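Local structure of MREC protein (Listeria monocytogenes, 2J5U) at the interface of chains A and B. The protein helps form and maintain the shape of the bacterial cell, assembling through dimers into a larger oligomer. Numbering follows the deposited sequence. Chains: chain A/B, MREC protein.

The interface of chains A and B. Residues chain A 66, 138, 140, 177, 188; chain B 40, 43, 47-48, 51.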
# COMPACT_ATOMS: atom_id res chain seq x y z
N ARG A 66 -40.73 37.10 -25.85
CA ARG A 66 -42.03 36.78 -26.44
C ARG A 66 -43.27 37.03 -25.58
O ARG A 66 -44.39 36.93 -26.07
CB ARG A 66 -42.08 35.33 -26.90
CG ARG A 66 -40.74 34.68 -27.03
CD ARG A 66 -40.89 33.26 -27.55
NE ARG A 66 -41.52 33.23 -28.86
CZ ARG A 66 -42.71 32.70 -29.09
NH1 ARG A 66 -43.22 32.71 -30.33
NH2 ARG A 66 -43.40 32.15 -28.09
N LYS A 138 -38.34 38.71 -38.54
CA LYS A 138 -37.54 37.51 -38.68
C LYS A 138 -38.23 36.55 -39.65
O LYS A 138 -39.45 36.38 -39.62
CB LYS A 138 -37.38 36.84 -37.32
CG LYS A 138 -36.42 35.67 -37.33
CD LYS A 138 -36.29 35.06 -35.95
CE LYS A 138 -37.60 34.47 -35.51
NZ LYS A 138 -37.48 33.85 -34.17
N GLN A 140 -38.58 32.79 -40.56
CA GLN A 140 -38.32 31.48 -40.00
C GLN A 140 -37.78 30.52 -41.05
O GLN A 140 -38.28 30.45 -42.17
CB GLN A 140 -39.58 30.89 -39.39
CG GLN A 140 -40.23 31.77 -38.37
CD GLN A 140 -41.42 31.10 -37.73
OE1 GLN A 140 -42.12 30.32 -38.37
NE2 GLN A 140 -41.66 31.41 -36.46
N VAL A 177 -42.15 36.71 -38.97
CA VAL A 177 -42.70 37.11 -37.68
C VAL A 177 -41.94 38.29 -37.11
O VAL A 177 -40.91 38.68 -37.64
CB VAL A 177 -42.65 35.94 -36.67
CG1 VAL A 177 -43.41 34.76 -37.20
CG2 VAL A 177 -41.21 35.55 -36.40
N GLY A 188 -42.42 37.06 -32.30
CA GLY A 188 -43.28 35.94 -32.61
C GLY A 188 -44.65 36.24 -33.19
O GLY A 188 -45.39 35.31 -33.48
N GLN B 40 -50.32 31.45 -37.73
CA GLN B 40 -49.82 31.97 -36.46
C GLN B 40 -49.44 30.81 -35.55
O GLN B 40 -48.47 30.90 -34.80
CB GLN B 40 -50.90 32.83 -35.78
CG GLN B 40 -50.53 33.35 -34.38
CD GLN B 40 -49.30 34.26 -34.36
OE1 GLN B 40 -48.23 33.86 -33.91
NE2 GLN B 40 -49.45 35.49 -34.85
N SER B 43 -46.26 29.05 -36.65
CA SER B 43 -45.15 29.93 -36.28
C SER B 43 -44.79 29.76 -34.82
O SER B 43 -43.62 29.81 -34.46
CB SER B 43 -45.49 31.39 -36.53
OG SER B 43 -45.45 31.68 -37.91
N ASP B 47 -41.04 28.58 -33.51
CA ASP B 47 -40.34 29.44 -32.55
C ASP B 47 -40.11 28.77 -31.21
O ASP B 47 -39.03 28.89 -30.63
CB ASP B 47 -41.09 30.76 -32.34
CG ASP B 47 -40.61 31.88 -33.27
OD1 ASP B 47 -41.11 33.02 -33.13
OD2 ASP B 47 -39.73 31.63 -34.13
N LEU B 48 -41.12 28.07 -30.70
CA LEU B 48 -40.97 27.40 -29.42
C LEU B 48 -39.94 26.28 -29.50
O LEU B 48 -39.13 26.10 -28.58
CB LEU B 48 -42.32 26.85 -28.97
CG LEU B 48 -43.24 27.95 -28.42
CD1 LEU B 48 -44.66 27.43 -28.31
CD2 LEU B 48 -42.72 28.40 -27.07
N GLU B 51 -36.50 27.81 -29.38
CA GLU B 51 -36.23 28.39 -28.07
C GLU B 51 -36.07 27.31 -27.00
O GLU B 51 -35.32 27.48 -26.04
CB GLU B 51 -37.34 29.38 -27.69
CG GLU B 51 -37.01 30.21 -26.47
CD GLU B 51 -37.77 31.51 -26.44
OE1 GLU B 51 -37.70 32.25 -27.45
OE2 GLU B 51 -38.42 31.80 -25.42
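B:Asp47 points from helix 39-60 of one MreC subunit at the barrel core of the other, and its carboxylate meets A:Lys138, A:Gln140 and A:Arg66. The helix belongs to a segment predicted to form a coiled coil in this cell-shape protein, which assembles from dimers. Starting at the root of the side chain, CB of B:Asp47 lies 3.5 Å from NH1 of the A:Arg66 guanidinium. CG of B:Asp47 lies 3.4 Å from NE2 of A:Gln140, and its two oxygens then turn to different partners. OD1 of B:Asp47 takes the salt bridge to A:Arg66 NH1 at 3.5 Å, with guanidinium and carboxylate planes 89° apart, so the two groups do not pair flat; the CA of A:Gly188 lies beside the same oxygen. OD2 of B:Asp47 receives the terminal amine NZ of A:Lys138 at 3.2 Å, a salt bridge and hydrogen bond made tip to tip, the lysine arriving from above the carboxylate plane. The A:Lys138 chain leaves with CG anti to the backbone N (chi1 -173°) and bends at chi3 on its way there. A:Gln140 comes across the aspartate at roughly a right angle; its NE2 ties OD2 of B:Asp47, by a weak bond, to the B:Ser43 backbone, whose O it meets at 3.2 Å in a straighter bond (160° at H), close to the plane of the glutamine amide. Farther along the helix, the carboxylate of B:Glu51 packs against the methylenes of A:Arg66, with OE1 3.3 Å from CD, while NE stays 4.2 Å from OE1.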